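Local coordinates for DNA polymerase beta (Leishmania infantum, PDB 4P4P), which probably acts as a family X DNA polymerase in base excision repair, adding deoxyribonucleotides to the 3' end of a DNA strand, at residues A[113-118]-A[132-137]; A[195-200]-A[270-275]; A[281-286]-A[354-359]; A[331-336]-A[344-349]. All coordinates share one frame; numbering follows the deposited sequence.

Contact 1 (A[113-118]-A[132-137]); sequences AALFDR and DSIPSL
In the fingers domain, whose sequence belongs to the helix-hairpin-helix clan, L115 and R118 of helix 109-119 meet I134, S136 and L137 in the turn that joins helix 124-130 to helix 139-146. The CD2 methyl of L115 reaches the CD1 end of I134 at 4.1 Å, the two side chains crossing at about a right angle, and the same methyl comes to 4.4 Å from CD2 of L137. F107 lies against both L115 and L137, L101 of helix 94-101 lies against L115 and I121 against I134, so L115, I134 and L137 share a buried apolar cluster with F107, L101 and I121.

R118 spans the more exposed side of the contact. Its chain bends at CG-CD (chi3 37°), which folds the guanidinium back over its own helix, and NH1 makes a weak hydrogen bond of 3.1 Å to the carbonyl O of A114. NH2 meanwhile projects to the turn: CG2 of I134 sits at the edge of the guanidinium, near its plane, 4.2 Å from NH2, and OG of S136 approaches NH2 obliquely at 3.3 Å. A type I turn from I134 to L137 brings I134 and L137 to the leucine and S136 to the arginine, and the carbonyl O of I134 is hydrogen-bonded to R142 of the following helix. Helices 94-101 and 109-119 flank a short hairpin holding F107, and the contact packs the second of them against the turn before helix 139-146, consistent with the DNA-binding helix-hairpin-helix of family X fingers.

Contact 2 (A[195-200]-A[270-275]); sequences GDVDAI and RRVDIR. With nucleotides of chain B.
V197 to I200 pair in parallel with V272 to R275 in the palm, the nucleotidyltransferase-type sheet of family X polymerases. Four backbone bonds join the strands: V197 N to R271 O (2.8 Å), D273 N to V197 O, A199 N to D273 O and R275 N to A199 O, all nearly straight. On one face V197 CB packs on V272 CG2, and H163 and L167 of helix 157-174 cover V197.

The face with D198, D273 and R275 carries the charges. D196, just before the paired residues, brings OD2 to 4.0 Å from OD2 of D273; D196 and D198 are the magnesium-binding residues. R271 bends at chi2 and chi3, bringing NH1 and NH2 end-on to a single oxygen of D273, OD1, each at 2.9 Å. D198 OD1 forms a salt bridge with R275 NH1 at 3.5 Å, the two planar groups 77° apart. A water donates to D198 OD1 and A199 O and accepts from R275 NH1.

The arginines of the network also hold DNA of chain B. R275, extended from CG to NE, points NH1 and NH2 at OP1 of DT7 in two weak bonds. R271 NH2 donates to OP1 of DC6 at 2.8 Å, with an N-H...O angle of 161°.

Contact 3 (A[281-286]-A[354-359]); sequences SVPTAM and VEVRSE
V356 and P283 open the contact between the start of helix 282-290, which follows the last palm strand, and the loop that leads into helix 359-365 of the thumb. The V356 CG2 methyl touches two side chains of the helix, CB of P283 at 4.3 Å and CG2 of T284 at 4.2 Å, while V362 packs against both V356 and T284. At R357 it is the backbone that takes part: its carbonyl O lies 3.3 Å from CG of P283, and its side chain starts away from the helix and makes no close contact with it. S358 likewise offers its main chain, with its carbonyl carbon 3.7 Å from CB of P283. The proline ring is thus laid along the peptides of 357 and 358 by van der Waals packing. S358 is also the N-cap of the next helix, its OG bonded to the backbone N of D361.

E359 ends the segment. Extended beyond CG, it takes its carboxylate to M286, and its CG passes 3.9 Å from the carbonyl O of P283. Salt bridges to R188 through OE1 and R376 through OE2 fix that buried group, whose OE2 rests 3.9 Å from CB of M286.

Contact 4 (A[331-336]-A[344-349]); sequences IGIRGK and VPKDEL
K346 meets I331 and I333 in the thumb, where it occupies the N-cap position of helix 347-350 and reaches back to the loop after helix 321-331. CB points to that loop, and beyond CG the chain is fully extended (chi2 to chi4 near 180°), which carries NZ across to it. CD is the first atom to touch, 3.9 Å from CB of I331. CE passes the carbonyl O of I331 at 4.2 Å. The tip, NZ, gives that same oxygen a weak hydrogen bond of 3.4 Å and lies 4.1 Å from the CD1 methyl of I333, whose side chain crosses the lysine obliquely.

Next to the lysine, I331 turns its longer branch to the helix. With chi1 at 74°, CG1 stands between the backbone N and the carbonyl carbon, and CD1 comes to 3.6 Å from CB of L349, the two side chains meeting at about a right angle. F316 of strand 314-317 backs the leucine. E348 flanks I331 with its carboxylate, which is paired with R330.

The contact therefore rests mainly on carbon packing: the methylenes of K346 serve as part of the apolar cover over I331, and its ammonium adds only a long, probably modest, electrostatic tie to a backbone oxygen.

Overall arrangement
From the N terminus, contact 1 closes a short, largely helical loop in the fingers, its centre about 28 Å from that of contact 2. Contact 2 then closes a loop of 69 residues and pairs two palm strands beside the DNA. Strand 270-277 runs on into helix 282-290, where contact 3 starts, and the two contacts touch where I200 packs on A285 and M286. Contact 3 closes a further 67 residues, joining the start of helix 282-290, at the palm-thumb junction, to the loop before helix 359-365. Contact 4 is nested within that loop, pinning a short excursion around strands 340-341 and 344-345. No loops cross: contacts 1, 2 and 3 follow in series.

Contact 1 (A[113-118]-A[132-137])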
loop_
_atom_site.group_PDB
_atom_site.type_symbol
_atom_site.label_atom_id
_atom_site.label_comp_id
_atom_site.label_asym_id
_atom_site.label_seq_id
_atom_site.Cartn_x
_atom_site.Cartn_y
_atom_site.Cartn_z
ATOM N N ALA A 113 8.100 -23.069 -5.629
ATOM C CA ALA A 113 8.621 -24.418 -5.411
ATOM C C ALA A 113 7.561 -25.501 -5.641
ATOM O O ALA A 113 7.855 -26.550 -6.208
ATOM C CB ALA A 113 9.216 -24.541 -4.031
ATOM N N ALA A 114 6.329 -25.248 -5.213
ATOM C CA ALA A 114 5.258 -26.219 -5.415
ATOM C C ALA A 114 4.898 -26.346 -6.893
ATOM O O ALA A 114 4.537 -27.424 -7.366
ATOM C CB ALA A 114 4.021 -25.855 -4.586
ATOM N N LEU A 115 4.984 -25.240 -7.621
ATOM C CA LEU A 115 4.750 -25.276 -9.054
ATOM C C LEU A 115 5.815 -26.153 -9.685
ATOM O O LEU A 115 5.512 -27.069 -10.448
ATOM C CB LEU A 115 4.813 -23.873 -9.649
ATOM C CG LEU A 115 3.575 -22.997 -9.482
ATOM C CD1 LEU A 115 3.774 -21.676 -10.215
ATOM C CD2 LEU A 115 2.355 -23.725 -10.007
ATOM N N PHE A 116 7.066 -25.859 -9.357
ATOM C CA PHE A 116 8.185 -26.644 -9.835
ATOM C C PHE A 116 7.989 -28.130 -9.490
ATOM O O PHE A 116 7.877 -28.973 -10.386
ATOM C CB PHE A 116 9.481 -26.110 -9.236
ATOM C CG PHE A 116 10.715 -26.706 -9.842
ATOM C CD1 PHE A 116 11.261 -27.875 -9.331
ATOM C CD2 PHE A 116 11.332 -26.100 -10.928
ATOM C CE1 PHE A 116 12.398 -28.428 -9.892
ATOM C CE2 PHE A 116 12.467 -26.648 -11.495
ATOM C CZ PHE A 116 13.002 -27.814 -10.977
ATOM N N ASP A 117 7.907 -28.441 -8.197
ATOM C CA ASP A 117 7.798 -29.833 -7.737
ATOM C C ASP A 117 6.554 -30.572 -8.233
ATOM O O ASP A 117 6.658 -31.604 -8.901
ATOM C CB ASP A 117 7.866 -29.895 -6.210
ATOM C CG ASP A 117 9.198 -29.423 -5.677
ATOM O OD1 ASP A 117 10.207 -29.614 -6.388
ATOM O OD2 ASP A 117 9.243 -28.860 -4.562
ATOM N N ARG A 118 5.380 -30.051 -7.895
ATOM C CA ARG A 118 4.128 -30.721 -8.224
ATOM C C ARG A 118 3.785 -30.633 -9.708
ATOM O O ARG A 118 3.264 -31.585 -10.293
ATOM C CB ARG A 118 2.974 -30.131 -7.409
ATOM C CG ARG A 118 3.126 -30.257 -5.901
ATOM C CD ARG A 118 2.191 -29.294 -5.170
ATOM N NE ARG A 118 0.899 -29.151 -5.845
ATOM C CZ ARG A 118 0.573 -28.133 -6.641
ATOM N NH1 ARG A 118 1.442 -27.156 -6.866
ATOM N NH2 ARG A 118 -0.624 -28.090 -7.212
ATOM N N ASP A 132 -4.971 -22.202 -15.857
ATOM C CA ASP A 132 -6.362 -22.631 -15.788
ATOM C C ASP A 132 -6.570 -24.108 -15.462
ATOM O O ASP A 132 -7.674 -24.504 -15.100
ATOM C CB ASP A 132 -7.092 -22.298 -17.089
ATOM C CG ASP A 132 -7.266 -20.814 -17.295
ATOM O OD1 ASP A 132 -6.953 -20.041 -16.363
ATOM O OD2 ASP A 132 -7.723 -20.415 -18.386
ATOM N N SER A 133 -5.527 -24.921 -15.584
ATOM C CA SER A 133 -5.680 -26.359 -15.364
ATOM C C SER A 133 -5.021 -26.816 -14.063
ATOM O O SER A 133 -4.925 -28.017 -13.788
ATOM C CB SER A 133 -5.148 -27.159 -16.561
ATOM O OG SER A 133 -3.731 -27.231 -16.544
ATOM N N ILE A 134 -4.563 -25.848 -13.274
ATOM C CA ILE A 134 -4.061 -26.106 -11.928
ATOM C C ILE A 134 -5.097 -25.571 -10.935
ATOM O O ILE A 134 -5.092 -24.389 -10.597
ATOM C CB ILE A 134 -2.710 -25.408 -11.689
ATOM C CG1 ILE A 134 -1.674 -25.871 -12.716
ATOM C CG2 ILE A 134 -2.206 -25.663 -10.285
ATOM C CD1 ILE A 134 -0.384 -25.066 -12.686
ATOM N N PRO A 135 -6.008 -26.442 -10.481
ATOM C CA PRO A 135 -7.156 -26.062 -9.645
ATOM C C PRO A 135 -6.796 -25.422 -8.299
ATOM O O PRO A 135 -7.637 -24.728 -7.730
ATOM C CB PRO A 135 -7.883 -27.396 -9.427
ATOM C CG PRO A 135 -7.513 -28.211 -10.615
ATOM C CD PRO A 135 -6.079 -27.854 -10.896
ATOM N N SER A 136 -5.573 -25.633 -7.820
ATOM C CA SER A 136 -5.154 -25.158 -6.503
ATOM C C SER A 136 -4.670 -23.696 -6.438
ATOM O O SER A 136 -4.260 -23.227 -5.372
ATOM C CB SER A 136 -4.027 -26.043 -5.981
ATOM O OG SER A 136 -2.815 -25.750 -6.659
ATOM N N LEU A 137 -4.674 -22.984 -7.559
ATOM C CA LEU A 137 -4.201 -21.602 -7.538
ATOM C C LEU A 137 -5.246 -20.725 -6.843
ATOM O O LEU A 137 -6.443 -20.966 -6.964
ATOM C CB LEU A 137 -3.936 -21.086 -8.956
ATOM C CG LEU A 137 -2.940 -21.829 -9.849
ATOM C CD1 LEU A 137 -2.793 -21.097 -11.175
ATOM C CD2 LEU A 137 -1.601 -21.969 -9.161
#

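Contact 2 (A[195-200]-A[270-275])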
loop_
_atom_site.group_PDB
_atom_site.type_symbol
_atom_site.label_atom_id
_atom_site.label_comp_id
_atom_site.label_asym_id
_atom_site.label_seq_id
_atom_site.Cartn_x
_atom_site.Cartn_y
_atom_site.Cartn_z
ATOM N N GLY A 195 5.159 1.721 -11.175
ATOM C CA GLY A 195 4.589 0.403 -11.352
ATOM C C GLY A 195 3.146 0.307 -10.855
ATOM O O GLY A 195 2.508 -0.717 -11.027
ATOM N N ASP A 196 2.625 1.354 -10.220
ATOM C CA ASP A 196 1.234 1.303 -9.787
ATOM C C ASP A 196 0.679 2.651 -9.358
ATOM O O ASP A 196 1.362 3.670 -9.421
ATOM C CB ASP A 196 1.022 0.264 -8.671
ATOM C CG ASP A 196 1.719 0.645 -7.365
ATOM O OD1 ASP A 196 2.294 1.751 -7.294
ATOM O OD2 ASP A 196 1.681 -0.162 -6.409
ATOM N N VAL A 197 -0.591 2.631 -8.961
ATOM C CA VAL A 197 -1.291 3.793 -8.437
ATOM C C VAL A 197 -1.528 3.548 -6.957
ATOM O O VAL A 197 -2.247 2.621 -6.568
ATOM C CB VAL A 197 -2.631 4.005 -9.132
ATOM C CG1 VAL A 197 -3.305 5.251 -8.581
ATOM C CG2 VAL A 197 -2.431 4.107 -10.648
ATOM N N ASP A 198 -0.906 4.375 -6.130
ATOM C CA ASP A 198 -0.818 4.092 -4.704
ATOM C C ASP A 198 -1.491 5.241 -3.945
ATOM O O ASP A 198 -0.925 6.323 -3.774
ATOM C CB ASP A 198 0.664 3.840 -4.369
ATOM C CG ASP A 198 1.049 4.203 -2.955
ATOM O OD1 ASP A 198 0.200 4.163 -2.043
ATOM O OD2 ASP A 198 2.248 4.495 -2.760
ATOM N N ALA A 199 -2.729 5.001 -3.523
ATOM C CA ALA A 199 -3.597 6.073 -3.032
ATOM C C ALA A 199 -3.900 6.026 -1.537
ATOM O O ALA A 199 -4.084 4.957 -0.957
ATOM C CB ALA A 199 -4.905 6.087 -3.814
ATOM N N ILE A 200 -3.966 7.201 -0.921
ATOM C CA ILE A 200 -4.443 7.308 0.449
ATOM C C ILE A 200 -5.832 7.937 0.490
ATOM O O ILE A 200 -6.065 9.002 -0.072
ATOM C CB ILE A 200 -3.489 8.151 1.323
ATOM C CG1 ILE A 200 -2.172 7.408 1.547
ATOM C CG2 ILE A 200 -4.136 8.474 2.657
ATOM C CD1 ILE A 200 -1.062 8.312 2.060
ATOM N N ARG A 270 -4.136 -1.071 -14.571
ATOM C CA ARG A 270 -3.010 -0.720 -13.720
ATOM C C ARG A 270 -3.224 -1.265 -12.323
ATOM O O ARG A 270 -4.356 -1.345 -11.842
ATOM C CB ARG A 270 -2.886 0.801 -13.643
ATOM C CG ARG A 270 -2.865 1.497 -15.009
ATOM C CD ARG A 270 -1.735 0.970 -15.848
ATOM N NE ARG A 270 -1.315 1.912 -16.873
ATOM C CZ ARG A 270 -0.238 1.741 -17.628
ATOM N NH1 ARG A 270 0.513 0.656 -17.465
ATOM N NH2 ARG A 270 0.088 2.649 -18.542
ATOM N N ARG A 271 -2.142 -1.644 -11.664
ATOM C CA ARG A 271 -2.235 -1.970 -10.250
ATOM C C ARG A 271 -2.659 -0.719 -9.475
ATOM O O ARG A 271 -2.051 0.341 -9.612
ATOM C CB ARG A 271 -0.913 -2.519 -9.733
ATOM C CG ARG A 271 -0.695 -3.990 -10.090
ATOM C CD ARG A 271 -1.471 -4.903 -9.129
ATOM N NE ARG A 271 -0.870 -4.897 -7.802
ATOM C CZ ARG A 271 -1.354 -4.224 -6.760
ATOM N NH1 ARG A 271 -2.466 -3.513 -6.892
ATOM N NH2 ARG A 271 -0.735 -4.273 -5.583
ATOM N N VAL A 272 -3.733 -0.848 -8.701
ATOM C CA VAL A 272 -4.208 0.218 -7.829
ATOM C C VAL A 272 -4.258 -0.259 -6.372
ATOM O O VAL A 272 -4.866 -1.274 -6.060
ATOM C CB VAL A 272 -5.608 0.726 -8.255
ATOM C CG1 VAL A 272 -6.089 1.808 -7.300
ATOM C CG2 VAL A 272 -5.570 1.265 -9.697
ATOM N N ASP A 273 -3.584 0.460 -5.488
ATOM C CA ASP A 273 -3.723 0.214 -4.065
ATOM C C ASP A 273 -4.434 1.406 -3.448
ATOM O O ASP A 273 -4.168 2.549 -3.803
ATOM C CB ASP A 273 -2.360 0.020 -3.395
ATOM C CG ASP A 273 -1.713 -1.306 -3.744
ATOM O OD1 ASP A 273 -2.380 -2.163 -4.358
ATOM O OD2 ASP A 273 -0.536 -1.500 -3.385
ATOM N N ILE A 274 -5.360 1.140 -2.539
ATOM C CA ILE A 274 -6.005 2.220 -1.801
ATOM C C ILE A 274 -5.964 1.878 -0.329
ATOM O O ILE A 274 -6.420 0.797 0.087
ATOM C CB ILE A 274 -7.474 2.435 -2.218
ATOM C CG1 ILE A 274 -7.589 2.595 -3.734
ATOM C CG2 ILE A 274 -8.056 3.660 -1.511
ATOM C CD1 ILE A 274 -9.042 2.542 -4.252
ATOM N N ARG A 275 -5.403 2.794 0.458
ATOM C CA ARG A 275 -5.387 2.628 1.907
ATOM C C ARG A 275 -6.221 3.703 2.614
ATOM O O ARG A 275 -6.104 4.897 2.321
ATOM C CB ARG A 275 -3.949 2.605 2.428
ATOM C CG ARG A 275 -3.156 1.395 1.942
ATOM C CD ARG A 275 -1.697 1.528 2.310
ATOM N NE ARG A 275 -0.876 0.398 1.873
ATOM C CZ ARG A 275 -0.317 0.301 0.668
ATOM N NH1 ARG A 275 -0.500 1.257 -0.241
ATOM N NH2 ARG A 275 0.428 -0.751 0.378
ATOM P P DC B 6 2.678 -5.907 -4.528
ATOM O OP1 DC B 6 1.841 -5.391 -5.631
ATOM O OP2 DC B 6 4.045 -6.397 -4.794
ATOM O "O5'" DC B 6 2.816 -4.794 -3.378
ATOM C "C5'" DC B 6 1.730 -3.906 -3.097
ATOM C "C4'" DC B 6 2.133 -2.895 -2.043
ATOM O "O4'" DC B 6 2.266 -3.585 -0.780
ATOM C "C3'" DC B 6 3.522 -2.285 -2.214
ATOM O "O3'" DC B 6 3.599 -1.415 -3.337
ATOM C "C2'" DC B 6 3.736 -1.686 -0.840
ATOM C "C1'" DC B 6 3.231 -2.877 -0.017
ATOM N N1 DC B 6 4.268 -3.826 0.485
ATOM C C2 DC B 6 4.722 -3.581 1.776
ATOM O O2 DC B 6 4.259 -2.602 2.377
ATOM N N3 DC B 6 5.645 -4.399 2.321
ATOM C C4 DC B 6 6.123 -5.432 1.639
ATOM N N4 DC B 6 7.045 -6.178 2.269
ATOM C C5 DC B 6 5.678 -5.715 0.306
ATOM C C6 DC B 6 4.749 -4.891 -0.226
ATOM P P DT B 7 3.243 0.150 -3.219
ATOM O OP1 DT B 7 1.947 0.282 -2.522
ATOM O OP2 DT B 7 3.410 0.749 -4.565
ATOM O "O5'" DT B 7 4.424 0.744 -2.305
ATOM C "C5'" DT B 7 4.368 2.114 -1.931
ATOM C "C4'" DT B 7 5.292 2.379 -0.764
ATOM O "O4'" DT B 7 5.287 1.256 0.150
ATOM C "C3'" DT B 7 6.760 2.520 -1.128
ATOM O "O3'" DT B 7 6.971 3.821 -1.641
ATOM C "C2'" DT B 7 7.414 2.331 0.231
ATOM C "C1'" DT B 7 6.451 1.381 0.945
ATOM N N1 DT B 7 7.043 0.045 1.120
ATOM C C2 DT B 7 7.442 -0.303 2.377
ATOM O O2 DT B 7 7.308 0.442 3.325
ATOM N N3 DT B 7 7.988 -1.554 2.468
ATOM C C4 DT B 7 8.168 -2.463 1.440
ATOM O O4 DT B 7 8.682 -3.559 1.633
ATOM C C5 DT B 7 7.734 -2.028 0.136
ATOM C C7 DT B 7 7.895 -2.924 -1.065
ATOM C C6 DT B 7 7.201 -0.804 0.040
HETATM O O HOH W 1 0.402 -1.099 -12.780
HETATM O O HOH W 2 -1.817 3.835 -0.450
#

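Contact 3 (A[281-286]-A[354-359])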
loop_
_atom_site.group_PDB
_atom_site.type_symbol
_atom_site.label_atom_id
_atom_site.label_comp_id
_atom_site.label_asym_id
_atom_site.label_seq_id
_atom_site.Cartn_x
_atom_site.Cartn_y
_atom_site.Cartn_z
ATOM N N SER A 281 -3.208 10.417 11.165
ATOM C CA SER A 281 -2.155 9.530 10.652
ATOM C C SER A 281 -1.674 9.888 9.236
ATOM O O SER A 281 -0.729 9.291 8.712
ATOM C CB SER A 281 -2.604 8.067 10.695
ATOM O OG SER A 281 -2.888 7.635 12.019
ATOM N N VAL A 282 -2.309 10.867 8.611
ATOM C CA VAL A 282 -1.957 11.220 7.230
ATOM C C VAL A 282 -0.459 11.528 6.974
ATOM O O VAL A 282 0.152 10.920 6.093
ATOM C CB VAL A 282 -2.883 12.333 6.703
ATOM C CG1 VAL A 282 -2.376 12.904 5.375
ATOM C CG2 VAL A 282 -4.290 11.768 6.544
ATOM N N PRO A 283 0.149 12.444 7.752
ATOM C CA PRO A 283 1.560 12.755 7.454
ATOM C C PRO A 283 2.474 11.531 7.574
ATOM O O PRO A 283 3.357 11.352 6.736
ATOM C CB PRO A 283 1.933 13.820 8.505
ATOM C CG PRO A 283 0.588 14.393 8.961
ATOM C CD PRO A 283 -0.360 13.211 8.905
ATOM N N THR A 284 2.262 10.695 8.588
ATOM C CA THR A 284 3.052 9.468 8.722
ATOM C C THR A 284 2.771 8.451 7.600
ATOM O O THR A 284 3.673 7.721 7.175
ATOM C CB THR A 284 2.875 8.808 10.122
ATOM O OG1 THR A 284 1.499 8.867 10.512
ATOM C CG2 THR A 284 3.706 9.541 11.169
ATOM N N ALA A 285 1.528 8.392 7.122
ATOM C CA ALA A 285 1.163 7.483 6.020
ATOM C C ALA A 285 1.688 7.991 4.676
ATOM O O ALA A 285 2.105 7.203 3.818
ATOM C CB ALA A 285 -0.338 7.285 5.954
ATOM N N MET A 286 1.673 9.308 4.501
ATOM C CA MET A 286 2.307 9.913 3.331
ATOM C C MET A 286 3.781 9.559 3.305
ATOM O O MET A 286 4.331 9.246 2.246
ATOM C CB MET A 286 2.135 11.437 3.318
ATOM C CG MET A 286 0.785 11.905 2.808
ATOM S SD MET A 286 0.533 13.655 3.155
ATOM C CE MET A 286 1.842 14.383 2.167
ATOM N N VAL A 354 3.368 11.146 19.555
ATOM C CA VAL A 354 3.798 12.521 19.368
ATOM C C VAL A 354 3.059 13.034 18.146
ATOM O O VAL A 354 3.343 12.607 17.036
ATOM C CB VAL A 354 5.319 12.628 19.118
ATOM C CG1 VAL A 354 5.688 14.045 18.663
ATOM C CG2 VAL A 354 6.100 12.234 20.379
ATOM N N GLU A 355 2.096 13.929 18.353
ATOM C CA GLU A 355 1.303 14.445 17.249
ATOM C C GLU A 355 2.184 15.130 16.233
ATOM O O GLU A 355 3.094 15.885 16.589
ATOM C CB GLU A 355 0.273 15.470 17.724
ATOM C CG GLU A 355 -0.839 14.931 18.600
ATOM C CD GLU A 355 -1.819 16.034 18.969
ATOM O OE1 GLU A 355 -2.082 16.230 20.176
ATOM O OE2 GLU A 355 -2.310 16.722 18.044
ATOM N N VAL A 356 1.879 14.886 14.964
ATOM C CA VAL A 356 2.525 15.577 13.878
ATOM C C VAL A 356 1.491 16.092 12.890
ATOM O O VAL A 356 0.404 15.525 12.739
ATOM C CB VAL A 356 3.532 14.671 13.161
ATOM C CG1 VAL A 356 4.692 14.344 14.100
ATOM C CG2 VAL A 356 2.846 13.410 12.682
ATOM N N ARG A 357 1.844 17.178 12.222
ATOM C CA ARG A 357 0.967 17.808 11.261
ATOM C C ARG A 357 1.520 17.627 9.846
ATOM O O ARG A 357 0.789 17.722 8.862
ATOM C CB ARG A 357 0.822 19.296 11.611
ATOM C CG ARG A 357 0.249 20.186 10.498
ATOM C CD ARG A 357 0.529 21.684 10.775
ATOM N NE ARG A 357 1.027 22.358 9.578
ATOM C CZ ARG A 357 2.316 22.489 9.274
ATOM N NH1 ARG A 357 3.251 22.015 10.094
ATOM N NH2 ARG A 357 2.674 23.104 8.151
ATOM N N SER A 358 2.816 17.346 9.747
ATOM C CA SER A 358 3.498 17.348 8.460
ATOM C C SER A 358 4.644 16.353 8.466
ATOM O O SER A 358 5.159 15.985 9.521
ATOM C CB SER A 358 4.063 18.745 8.163
ATOM O OG SER A 358 5.127 19.035 9.057
ATOM N N GLU A 359 5.064 15.934 7.276
ATOM C CA GLU A 359 6.233 15.078 7.154
ATOM C C GLU A 359 7.423 15.705 7.868
ATOM O O GLU A 359 8.172 15.021 8.573
ATOM C CB GLU A 359 6.569 14.847 5.677
ATOM C CG GLU A 359 5.500 14.040 4.908
ATOM C CD GLU A 359 5.956 13.683 3.499
ATOM O OE1 GLU A 359 6.379 14.600 2.757
ATOM O OE2 GLU A 359 5.920 12.485 3.141
#

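Contact 4 (A[331-336]-A[344-349])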
loop_
_atom_site.group_PDB
_atom_site.type_symbol
_atom_site.label_atom_id
_atom_site.label_comp_id
_atom_site.label_asym_id
_atom_site.label_seq_id
_atom_site.Cartn_x
_atom_site.Cartn_y
_atom_site.Cartn_z
ATOM N N ILE A 331 0.684 -5.422 24.345
ATOM C CA ILE A 331 -0.242 -5.125 23.247
ATOM C C ILE A 331 0.246 -5.559 21.863
ATOM O O ILE A 331 -0.535 -5.568 20.913
ATOM C CB ILE A 331 -0.569 -3.616 23.171
ATOM C CG1 ILE A 331 0.625 -2.845 22.599
ATOM C CG2 ILE A 331 -0.967 -3.075 24.540
ATOM C CD1 ILE A 331 0.403 -1.348 22.512
ATOM N N GLY A 332 1.530 -5.890 21.748
ATOM C CA GLY A 332 2.112 -6.333 20.489
ATOM C C GLY A 332 1.684 -7.743 20.103
ATOM O O GLY A 332 1.601 -8.634 20.952
ATOM N N ILE A 333 1.418 -7.942 18.815
ATOM C CA ILE A 333 0.856 -9.196 18.315
ATOM C C ILE A 333 1.828 -9.924 17.387
ATOM O O ILE A 333 2.099 -9.463 16.279
ATOM C CB ILE A 333 -0.460 -8.947 17.564
ATOM C CG1 ILE A 333 -1.359 -7.977 18.349
ATOM C CG2 ILE A 333 -1.163 -10.262 17.272
ATOM C CD1 ILE A 333 -0.997 -6.471 18.186
ATOM N N ARG A 334 2.326 -11.066 17.857
ATOM C CA ARG A 334 3.380 -11.853 17.200
ATOM C C ARG A 334 3.563 -11.667 15.689
ATOM O O ARG A 334 4.598 -11.170 15.247
ATOM C CB ARG A 334 3.205 -13.343 17.521
ATOM N N GLY A 335 2.579 -12.077 14.895
ATOM C CA GLY A 335 2.707 -11.972 13.451
ATOM C C GLY A 335 1.902 -10.863 12.792
ATOM O O GLY A 335 1.692 -10.877 11.578
ATOM N N LYS A 336 1.459 -9.892 13.583
ATOM C CA LYS A 336 0.556 -8.858 13.083
ATOM C C LYS A 336 1.186 -7.471 13.162
ATOM O O LYS A 336 1.756 -6.985 12.180
ATOM C CB LYS A 336 -0.756 -8.895 13.862
ATOM C CG LYS A 336 -1.867 -8.036 13.287
ATOM C CD LYS A 336 -3.152 -8.267 14.073
ATOM C CE LYS A 336 -4.312 -7.456 13.530
ATOM N NZ LYS A 336 -5.540 -7.673 14.339
ATOM N N VAL A 344 -6.126 2.046 14.173
ATOM C CA VAL A 344 -6.089 2.887 15.369
ATOM C C VAL A 344 -5.207 2.253 16.438
ATOM O O VAL A 344 -5.396 1.083 16.786
ATOM C CB VAL A 344 -7.503 3.081 15.962
ATOM C CG1 VAL A 344 -7.451 3.917 17.258
ATOM C CG2 VAL A 344 -8.418 3.739 14.932
ATOM N N PRO A 345 -4.237 3.007 16.961
ATOM C CA PRO A 345 -3.380 2.449 18.014
ATOM C C PRO A 345 -4.193 2.055 19.239
ATOM O O PRO A 345 -5.139 2.759 19.612
ATOM C CB PRO A 345 -2.427 3.600 18.355
ATOM C CG PRO A 345 -2.429 4.459 17.111
ATOM C CD PRO A 345 -3.823 4.375 16.578
ATOM N N LYS A 346 -3.852 0.919 19.838
ATOM C CA LYS A 346 -4.415 0.575 21.130
ATOM C C LYS A 346 -4.051 1.674 22.133
ATOM O O LYS A 346 -2.997 2.327 22.022
ATOM C CB LYS A 346 -3.907 -0.786 21.595
ATOM C CG LYS A 346 -4.492 -1.953 20.817
ATOM C CD LYS A 346 -3.936 -3.278 21.309
ATOM C CE LYS A 346 -4.557 -4.461 20.571
ATOM N NZ LYS A 346 -3.936 -5.764 20.990
ATOM N N ASP A 347 -4.930 1.875 23.105
ATOM C CA ASP A 347 -4.811 2.971 24.048
ATOM C C ASP A 347 -3.404 3.183 24.558
ATOM O O ASP A 347 -2.915 4.305 24.575
ATOM C CB ASP A 347 -5.743 2.757 25.230
ATOM C CG ASP A 347 -7.175 2.784 24.825
ATOM O OD1 ASP A 347 -7.445 3.280 23.711
ATOM O OD2 ASP A 347 -8.025 2.313 25.609
ATOM N N GLU A 348 -2.750 2.110 24.975
ATOM C CA GLU A 348 -1.465 2.266 25.633
ATOM C C GLU A 348 -0.389 2.715 24.656
ATOM O O GLU A 348 0.576 3.362 25.045
ATOM C CB GLU A 348 -1.039 1.002 26.365
ATOM C CG GLU A 348 0.218 1.238 27.191
ATOM C CD GLU A 348 0.469 0.172 28.236
ATOM O OE1 GLU A 348 -0.335 -0.788 28.315
ATOM O OE2 GLU A 348 1.472 0.308 28.981
ATOM N N LEU A 349 -0.559 2.376 23.388
ATOM C CA LEU A 349 0.358 2.859 22.365
ATOM C C LEU A 349 -0.025 4.291 21.998
ATOM O O LEU A 349 0.848 5.130 21.802
ATOM C CB LEU A 349 0.332 1.943 21.137
ATOM C CG LEU A 349 1.250 2.293 19.972
ATOM C CD1 LEU A 349 2.681 2.521 20.462
ATOM C CD2 LEU A 349 1.186 1.169 18.943
#